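Local coordinates for putative metallopeptidase (Shewanella baltica OS155, PDB 3IEH), which is a putative zinc-dependent peptidase of the M14 family, probably acting as a metallocarboxypeptidase or on ester bonds, at residues D198-Y203 / T245-L250; S15-C20 / Q255-N260; R191-L196 / L221-F226. One frame throughout, in Å; residues are numbered along the deposited sequence.

Contact 1: D198-Y203 / T245-L250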
loop_
_atom_site.group_PDB
_atom_site.type_symbol
_atom_site.label_atom_id
_atom_site.label_comp_id
_atom_site.label_asym_id
_atom_site.label_seq_id
_atom_site.Cartn_x
_atom_site.Cartn_y
_atom_site.Cartn_z
ATOM N N ASP A 198 7.406 14.986 3.409
ATOM C CA ASP A 198 6.893 16.324 3.103
ATOM C C ASP A 198 5.523 16.327 2.402
ATOM O O ASP A 198 4.689 17.193 2.680
ATOM C CB ASP A 198 7.915 17.131 2.270
ATOM C CG ASP A 198 9.217 17.434 3.047
ATOM O OD1 ASP A 198 9.200 17.525 4.297
ATOM O OD2 ASP A 198 10.265 17.573 2.401
ATOM N N THR A 199 5.290 15.386 1.494
ATOM C CA THR A 199 3.998 15.299 0.808
ATOM C C THR A 199 2.863 15.093 1.813
ATOM O O THR A 199 1.838 15.783 1.782
ATOM C CB THR A 199 3.980 14.149 -0.227
ATOM O OG1 THR A 199 5.052 14.340 -1.163
ATOM C CG2 THR A 199 2.658 14.104 -0.954
ATOM N N LEU A 200 3.051 14.152 2.722
ATOM C CA LEU A 200 2.050 13.920 3.786
ATOM C C LEU A 200 1.947 15.154 4.682
ATOM O O LEU A 200 0.848 15.559 5.086
ATOM C CB LEU A 200 2.430 12.697 4.622
ATOM C CG LEU A 200 2.525 11.352 3.896
ATOM C CD1 LEU A 200 2.896 10.273 4.918
ATOM C CD2 LEU A 200 1.184 11.037 3.201
ATOM N N GLY A 201 3.104 15.757 4.958
ATOM C CA GLY A 201 3.183 16.968 5.764
ATOM C C GLY A 201 2.389 18.099 5.168
ATOM O O GLY A 201 2.031 19.011 5.865
ATOM N N GLY A 202 2.114 18.049 3.866
ATOM C CA GLY A 202 1.281 19.060 3.223
ATOM C C GLY A 202 -0.201 18.905 3.511
ATOM O O GLY A 202 -0.956 19.826 3.281
ATOM N N TYR A 203 -0.624 17.735 3.985
ATOM C CA TYR A 203 -2.028 17.494 4.344
ATOM C C TYR A 203 -2.240 17.395 5.834
ATOM O O TYR A 203 -3.336 17.706 6.317
ATOM C CB TYR A 203 -2.552 16.189 3.731
ATOM C CG TYR A 203 -2.580 16.239 2.242
ATOM C CD1 TYR A 203 -1.441 15.946 1.520
ATOM C CD2 TYR A 203 -3.721 16.627 1.550
ATOM C CE1 TYR A 203 -1.425 15.994 0.147
ATOM C CE2 TYR A 203 -3.711 16.694 0.157
ATOM C CZ TYR A 203 -2.556 16.374 -0.533
ATOM O OH TYR A 203 -2.488 16.423 -1.908
ATOM N N THR A 245 3.647 4.472 3.736
ATOM C CA THR A 245 3.115 5.727 4.230
ATOM C C THR A 245 1.988 5.438 5.208
ATOM O O THR A 245 1.256 4.459 5.058
ATOM C CB THR A 245 2.566 6.605 3.085
ATOM O OG1 THR A 245 1.562 5.876 2.395
ATOM C CG2 THR A 245 3.693 7.002 2.084
ATOM N N GLU A 246 1.875 6.288 6.224
ATOM C CA GLU A 246 0.825 6.155 7.231
ATOM C C GLU A 246 0.097 7.503 7.354
ATOM O O GLU A 246 0.618 8.435 7.940
ATOM C CB GLU A 246 1.448 5.759 8.578
ATOM C CG GLU A 246 2.116 4.392 8.563
ATOM C CD GLU A 246 1.150 3.230 8.779
ATOM O OE1 GLU A 246 -0.057 3.412 9.101
ATOM O OE2 GLU A 246 1.628 2.103 8.636
ATOM N N THR A 247 -1.073 7.612 6.738
ATOM C CA THR A 247 -1.927 8.764 6.941
ATOM C C THR A 247 -2.740 8.573 8.234
ATOM O O THR A 247 -3.098 7.452 8.626
ATOM C CB THR A 247 -2.865 9.032 5.730
ATOM O OG1 THR A 247 -3.568 7.833 5.359
ATOM C CG2 THR A 247 -2.077 9.569 4.547
ATOM N N PRO A 248 -3.032 9.662 8.919
ATOM C CA PRO A 248 -3.721 9.544 10.204
ATOM C C PRO A 248 -5.225 9.373 10.074
ATOM O O PRO A 248 -5.916 10.305 9.627
ATOM C CB PRO A 248 -3.386 10.872 10.893
ATOM C CG PRO A 248 -3.157 11.840 9.749
ATOM C CD PRO A 248 -2.604 11.037 8.617
ATOM N N ALA A 249 -5.744 8.241 10.550
ATOM C CA ALA A 249 -7.152 7.902 10.339
ATOM C C ALA A 249 -8.103 8.595 11.320
ATOM O O ALA A 249 -9.315 8.346 11.288
ATOM C CB ALA A 249 -7.355 6.375 10.351
ATOM N N LEU A 250 -7.551 9.444 12.194
ATOM C CA LEU A 250 -8.354 10.338 13.076
ATOM C C LEU A 250 -8.686 11.657 12.362
ATOM O O LEU A 250 -9.436 12.461 12.874
ATOM C CB LEU A 250 -7.640 10.640 14.417
ATOM C CG LEU A 250 -7.423 9.475 15.396
ATOM C CD1 LEU A 250 -6.601 9.929 16.648
ATOM C CD2 LEU A 250 -8.783 8.837 15.800
#

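Contact 2: S15-C20 / Q255-N260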
loop_
_atom_site.group_PDB
_atom_site.type_symbol
_atom_site.label_atom_id
_atom_site.label_comp_id
_atom_site.label_asym_id
_atom_site.label_seq_id
_atom_site.Cartn_x
_atom_site.Cartn_y
_atom_site.Cartn_z
ATOM N N SER A 15 -17.430 9.414 2.400
ATOM C CA SER A 15 -16.591 10.144 1.461
ATOM C C SER A 15 -17.487 10.934 0.543
ATOM O O SER A 15 -18.307 10.346 -0.116
ATOM C CB SER A 15 -15.819 9.171 0.578
ATOM O OG SER A 15 -15.252 9.835 -0.551
ATOM N N ASP A 16 -17.329 12.250 0.458
ATOM C CA ASP A 16 -18.107 12.965 -0.546
ATOM C C ASP A 16 -17.375 13.000 -1.862
ATOM O O ASP A 16 -17.993 13.269 -2.871
ATOM C CB ASP A 16 -18.732 14.325 -0.120
ATOM C CG ASP A 16 -17.877 15.143 0.805
ATOM O OD1 ASP A 16 -16.960 14.597 1.444
ATOM O OD2 ASP A 16 -18.166 16.353 0.919
ATOM N N ILE A 17 -16.091 12.634 -1.862
ATOM C CA ILE A 17 -15.382 12.491 -3.123
ATOM C C ILE A 17 -16.018 11.374 -3.932
ATOM O O ILE A 17 -16.260 11.546 -5.114
ATOM C CB ILE A 17 -13.884 12.201 -2.964
ATOM C CG1 ILE A 17 -13.175 13.386 -2.297
ATOM C CG2 ILE A 17 -13.258 11.956 -4.342
ATOM C CD1 ILE A 17 -11.695 13.175 -2.111
ATOM N N PHE A 18 -16.308 10.242 -3.291
ATOM C CA PHE A 18 -16.917 9.086 -3.979
ATOM C C PHE A 18 -18.404 8.945 -3.670
ATOM O O PHE A 18 -19.084 8.077 -4.214
ATOM C CB PHE A 18 -16.163 7.795 -3.614
ATOM C CG PHE A 18 -14.738 7.779 -4.114
ATOM C CD1 PHE A 18 -14.461 7.455 -5.428
ATOM C CD2 PHE A 18 -13.687 8.130 -3.275
ATOM C CE1 PHE A 18 -13.175 7.482 -5.890
ATOM C CE2 PHE A 18 -12.390 8.153 -3.734
ATOM C CZ PHE A 18 -12.127 7.821 -5.041
ATOM N N ASN A 19 -18.900 9.805 -2.783
ATOM C CA ASN A 19 -20.311 9.815 -2.404
ATOM C C ASN A 19 -20.784 8.449 -1.931
ATOM O O ASN A 19 -21.832 7.967 -2.334
ATOM C CB ASN A 19 -21.178 10.321 -3.563
ATOM C CG ASN A 19 -22.607 10.625 -3.129
ATOM O OD1 ASN A 19 -22.856 11.016 -1.986
ATOM N ND2 ASN A 19 -23.550 10.432 -4.036
ATOM N N CYS A 20 -20.001 7.820 -1.066
ATOM C CA CYS A 20 -20.371 6.514 -0.540
ATOM C C CYS A 20 -19.689 6.261 0.798
ATOM O O CYS A 20 -18.963 7.137 1.302
ATOM C CB CYS A 20 -20.020 5.437 -1.562
ATOM S SG CYS A 20 -18.278 5.181 -1.775
ATOM N N GLN A 255 -9.561 13.965 3.015
ATOM C CA GLN A 255 -8.202 14.485 3.099
ATOM C C GLN A 255 -7.199 13.343 3.026
ATOM O O GLN A 255 -6.125 13.477 2.407
ATOM C CB GLN A 255 -7.993 15.259 4.397
ATOM C CG GLN A 255 -8.468 16.676 4.311
ATOM C CD GLN A 255 -7.536 17.531 3.453
ATOM O OE1 GLN A 255 -6.339 17.670 3.760
ATOM N NE2 GLN A 255 -8.082 18.119 2.396
ATOM N N ARG A 256 -7.556 12.216 3.651
ATOM C CA ARG A 256 -6.689 11.035 3.634
ATOM C C ARG A 256 -6.640 10.437 2.228
ATOM O O ARG A 256 -5.576 10.092 1.741
ATOM C CB ARG A 256 -7.135 10.022 4.704
ATOM C CG ARG A 256 -6.854 10.524 6.130
ATOM C CD ARG A 256 -7.946 10.122 7.117
ATOM N NE ARG A 256 -8.242 8.704 7.017
ATOM C CZ ARG A 256 -9.337 8.124 7.506
ATOM N NH1 ARG A 256 -10.253 8.820 8.159
ATOM N NH2 ARG A 256 -9.514 6.827 7.342
ATOM N N VAL A 257 -7.798 10.358 1.570
ATOM C CA VAL A 257 -7.874 9.888 0.194
ATOM C C VAL A 257 -6.939 10.730 -0.678
ATOM O O VAL A 257 -6.135 10.187 -1.445
ATOM C CB VAL A 257 -9.303 10.001 -0.379
ATOM C CG1 VAL A 257 -9.301 9.663 -1.870
ATOM C CG2 VAL A 257 -10.269 9.129 0.381
ATOM N N LEU A 258 -7.047 12.053 -0.565
ATOM C CA LEU A 258 -6.213 12.983 -1.360
ATOM C C LEU A 258 -4.748 12.892 -1.000
ATOM O O LEU A 258 -3.883 12.971 -1.886
ATOM C CB LEU A 258 -6.685 14.432 -1.202
ATOM C CG LEU A 258 -8.082 14.713 -1.785
ATOM C CD1 LEU A 258 -8.468 16.148 -1.523
ATOM C CD2 LEU A 258 -8.187 14.407 -3.273
ATOM N N ALA A 259 -4.462 12.717 0.286
ATOM C CA ALA A 259 -3.057 12.542 0.756
ATOM C C ALA A 259 -2.434 11.267 0.195
ATOM O O ALA A 259 -1.269 11.254 -0.198
ATOM C CB ALA A 259 -2.989 12.522 2.307
ATOM N N ASN A 260 -3.209 10.185 0.217
ATOM C CA ASN A 260 -2.788 8.894 -0.307
ATOM C C ASN A 260 -2.540 8.986 -1.812
ATOM O O ASN A 260 -1.564 8.444 -2.314
ATOM C CB ASN A 260 -3.828 7.822 0.043
ATOM C CG ASN A 260 -3.617 7.244 1.448
ATOM O OD1 ASN A 260 -2.782 6.378 1.633
ATOM N ND2 ASN A 260 -4.366 7.731 2.431
#

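Contact 3: R191-L196 / L221-F226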
loop_
_atom_site.group_PDB
_atom_site.type_symbol
_atom_site.label_atom_id
_atom_site.label_comp_id
_atom_site.label_asym_id
_atom_site.label_seq_id
_atom_site.Cartn_x
_atom_site.Cartn_y
_atom_site.Cartn_z
ATOM N N ARG A 191 16.376 12.076 -0.621
ATOM C CA ARG A 191 15.220 12.759 -1.211
ATOM C C ARG A 191 13.945 11.902 -1.271
ATOM O O ARG A 191 12.852 12.390 -1.019
ATOM C CB ARG A 191 15.606 13.352 -2.579
ATOM C CG ARG A 191 14.620 13.127 -3.732
ATOM C CD ARG A 191 14.366 14.398 -4.538
ATOM N NE ARG A 191 13.450 15.271 -3.801
ATOM C CZ ARG A 191 12.716 16.234 -4.347
ATOM N NH1 ARG A 191 12.773 16.483 -5.656
ATOM N NH2 ARG A 191 11.915 16.956 -3.571
ATOM N N PHE A 192 14.096 10.631 -1.602
ATOM C CA PHE A 192 12.975 9.706 -1.631
ATOM C C PHE A 192 12.142 9.758 -0.322
ATOM O O PHE A 192 10.956 10.046 -0.347
ATOM C CB PHE A 192 13.514 8.294 -1.864
ATOM C CG PHE A 192 12.455 7.248 -1.883
ATOM C CD1 PHE A 192 11.640 7.101 -2.986
ATOM C CD2 PHE A 192 12.261 6.414 -0.783
ATOM C CE1 PHE A 192 10.624 6.137 -2.992
ATOM C CE2 PHE A 192 11.274 5.457 -0.785
ATOM C CZ PHE A 192 10.453 5.310 -1.895
ATOM N N SER A 193 12.812 9.487 0.797
ATOM C CA SER A 193 12.239 9.500 2.134
ATOM C C SER A 193 11.685 10.873 2.481
ATOM O O SER A 193 10.529 11.004 2.894
ATOM C CB SER A 193 13.311 9.085 3.178
ATOM O OG SER A 193 13.805 7.770 2.914
ATOM N N LEU A 194 12.510 11.902 2.301
ATOM C CA LEU A 194 12.136 13.264 2.705
ATOM C C LEU A 194 10.990 13.861 1.895
ATOM O O LEU A 194 10.206 14.633 2.436
ATOM C CB LEU A 194 13.353 14.184 2.673
ATOM C CG LEU A 194 14.454 13.793 3.672
ATOM C CD1 LEU A 194 15.652 14.677 3.448
ATOM C CD2 LEU A 194 13.988 13.850 5.145
ATOM N N ASP A 195 10.885 13.495 0.616
ATOM C CA ASP A 195 9.828 14.020 -0.228
ATOM C C ASP A 195 8.489 13.408 0.130
ATOM O O ASP A 195 7.469 14.093 0.114
ATOM C CB ASP A 195 10.107 13.789 -1.715
ATOM C CG ASP A 195 9.012 14.390 -2.610
ATOM O OD1 ASP A 195 8.890 15.632 -2.644
ATOM O OD2 ASP A 195 8.261 13.630 -3.259
ATOM N N LEU A 196 8.471 12.108 0.417
ATOM C CA LEU A 196 7.230 11.449 0.837
ATOM C C LEU A 196 6.748 12.024 2.161
ATOM O O LEU A 196 5.588 12.401 2.308
ATOM C CB LEU A 196 7.430 9.956 0.913
ATOM C CG LEU A 196 7.577 9.304 -0.477
ATOM C CD1 LEU A 196 7.912 7.813 -0.348
ATOM C CD2 LEU A 196 6.322 9.523 -1.352
ATOM N N LEU A 221 9.511 10.260 10.140
ATOM C CA LEU A 221 10.248 9.236 9.408
ATOM C C LEU A 221 10.690 8.090 10.289
ATOM O O LEU A 221 11.139 8.308 11.398
ATOM C CB LEU A 221 11.490 9.883 8.779
ATOM C CG LEU A 221 12.087 9.164 7.577
ATOM C CD1 LEU A 221 11.037 9.092 6.470
ATOM C CD2 LEU A 221 13.366 9.865 7.096
ATOM N N ILE A 222 10.494 6.872 9.812
ATOM C CA ILE A 222 11.088 5.662 10.393
ATOM C C ILE A 222 11.887 5.075 9.234
ATOM O O ILE A 222 11.321 4.718 8.197
ATOM C CB ILE A 222 10.040 4.683 10.932
ATOM C CG1 ILE A 222 9.155 5.372 11.991
ATOM C CG2 ILE A 222 10.711 3.481 11.569
ATOM C CD1 ILE A 222 7.829 4.629 12.278
ATOM N N PHE A 223 13.204 5.015 9.398
ATOM C CA PHE A 223 14.144 4.668 8.330
ATOM C C PHE A 223 14.827 3.317 8.519
ATOM O O PHE A 223 15.425 3.064 9.570
ATOM C CB PHE A 223 15.222 5.744 8.300
ATOM C CG PHE A 223 16.172 5.652 7.129
ATOM C CD1 PHE A 223 15.708 5.802 5.820
ATOM C CD2 PHE A 223 17.541 5.487 7.340
ATOM C CE1 PHE A 223 16.601 5.755 4.733
ATOM C CE2 PHE A 223 18.435 5.434 6.273
ATOM C CZ PHE A 223 17.968 5.576 4.960
ATOM N N ASN A 224 14.751 2.480 7.481
ATOM C CA ASN A 224 15.395 1.165 7.432
ATOM C C ASN A 224 15.108 0.291 8.661
ATOM O O ASN A 224 15.994 -0.304 9.274
ATOM C CB ASN A 224 16.912 1.305 7.146
ATOM C CG ASN A 224 17.201 1.818 5.721
ATOM O OD1 ASN A 224 16.361 1.713 4.832
ATOM N ND2 ASN A 224 18.384 2.383 5.511
ATOM N N HIS A 225 13.840 0.221 9.011
ATOM C CA HIS A 225 13.407 -0.638 10.091
ATOM C C HIS A 225 12.829 -1.893 9.466
ATOM O O HIS A 225 11.800 -1.838 8.798
ATOM C CB HIS A 225 12.339 0.050 10.929
ATOM C CG HIS A 225 11.594 -0.890 11.821
ATOM N ND1 HIS A 225 12.170 -1.469 12.933
ATOM C CD2 HIS A 225 10.326 -1.362 11.763
ATOM C CE1 HIS A 225 11.288 -2.257 13.524
ATOM N NE2 HIS A 225 10.161 -2.209 12.835
ATOM N N PHE A 226 13.490 -3.024 9.689
ATOM C CA PHE A 226 13.070 -4.299 9.092
ATOM C C PHE A 226 12.265 -5.146 10.064
ATOM O O PHE A 226 12.653 -5.346 11.197
ATOM C CB PHE A 226 14.277 -5.066 8.545
ATOM C CG PHE A 226 14.822 -4.481 7.275
ATOM C CD1 PHE A 226 15.711 -3.411 7.310
ATOM C CD2 PHE A 226 14.421 -4.967 6.036
ATOM C CE1 PHE A 226 16.210 -2.863 6.137
ATOM C CE2 PHE A 226 14.921 -4.414 4.863
ATOM C CZ PHE A 226 15.818 -3.376 4.909
#

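Contact 1: D198-Y203 / T245-L250
CG of L200 lies anti to its own carbonyl carbon (chi1 -61°) and the chain then runs on extended, which carries both methyls away from helix 191-201 and toward T245 and T247 of strand 242-248. In T247 it is CG2 that stands anti to the carbonyl carbon, while OG1 takes the position between N and C (chi1 51°), so the methyl and not the hydroxyl meets the helix. CD2 of L200 reaches CG2 of T247 at 3.8 Å, and the two side chains cross at about a right angle. The other branch goes to the neighbouring part of the strand: CD1 of L200 is 4.1 Å from CB of T245 and 4.2 Å from the backbone O of E246. L200 thus supplies 71 of the 130 Å² buried here, and no hydrogen bond joins the two segments. In fold terms this is helix-on-sheet packing within the alpha/beta/alpha sandwich of the M14 zinc peptidases, the strand lying inside the mixed sheet between 165-172 and 179-183. The strand presents different residues to its two sides. The CB of E246, the predicted proton donor/acceptor, points away from the helix, and its side chain comes to about 4 Å from the zinc ion and about 3 Å from that of the zinc ligand H170, nearest atoms in both cases. The hydroxyl of T247, buried, is hydrogen-bonded to OE2 of E171. A178 also packs on L200, and F204 on T247.

Contact 2: S15-C20 / Q255-N260
A small beta hairpin of strands 14-15 and 20-21, closed by a G1 beta bulge in which N19 and C20 both face S15, packs its turn against helix 253-271 through I17 and F18. Three apolar touches carry the contact. CD1 of I17, at the end of an extended side chain, meets the forked end of L258, 3.9 Å from its CD2. One residue earlier on the helix, V257 directs CG1 anti to its backbone N (chi1 173°), and this methyl lies in the plane of the F18 ring, at its edge, 3.9 Å from CE2. The same CG1 of V257 is 4.3 Å from CD1 of I17. I17 also serves the hairpin itself: its CG2 sits 3.9 Å above one face of the F18 ring, offset toward the rim. W84 of helix 81-91 meets the same ring with the planes at about 50°. The turn is held by an ST motif, where F18 N donates to S15 OG at 3.0 Å and 165°; that hydroxyl also bonds D254 near the helix start. On the helix, O of R256 takes two donors: N260 N at 2.8 Å, and N260 ND2 at 2.7 Å, the latter well above the carbonyl plane.

Contact 3: R191-L196 / L221-F226
S193, in the first turns of helix 191-201, meets L221 and F223 of strand 221-223 with two different atoms, its CB taking the leucine and its OG approaching the phenylalanine. Both methyls of L221 face the serine: CD1 and CD2 of L221 each come to 4.0 Å from CB of S193, and CD1 also lies 4.1 Å from the backbone O of S193. This double approach follows from CG being roughly anti to the backbone N of L221 (chi1 -157°), with the next torsion turning the methyls to the helix. In S193, OG is anti to the carbonyl carbon (chi1 -60°), beside the backbone N, and this puts it 3.9 Å from CE1 of F223. It approaches that ring obliquely, and no hydrogen bond crosses between the segments; the hydroxyl is instead hydrogen-bonded to OE2 of E184 and OG of S182. The ring of F223 reaches nearer to the helix than the direction of its CB suggests, while ND2 of N224 sits 3.1 Å above the plane of that ring, offset toward its rim. L194 adds only a loose touch, its CD2 standing 4.5 Å from CD2 of L221. The axes of helix segment 191-196 and strand 221-223 pass 9.8 Å apart and run nearly antiparallel, at 156°. Strand 221-223 is an outermost strand of the sheet within the chain and pairs with 179-183, I222 bonding through its backbone to V180 and S182; helix 191-201 covers this border and has F192 and D195 against helix 253-271 on another flank.

Overall arrangement
Contacts 1 and 3 share helix 191-201, whose earlier part packs on the border strand 221-223 and whose later part packs on the inner strand 242-248; their centres are 13 Å apart. Contact 2 joins contact 1 through the helix that follows the inner strand: OG1 of T247 and ND2 of N260 are 3.0 Å apart, a probable hydrogen bond, with R256 packed beside P248 and A249. Contacts 2 and 3 do not touch, their centres being 25 Å apart. Contact 1 alone holds a residue of the predicted active site, E246. Nearest side-chain atoms put L221 of contact 3 about 10 Å from E246, and V257 of contact 2 about 11 Å from the zinc ligand E79.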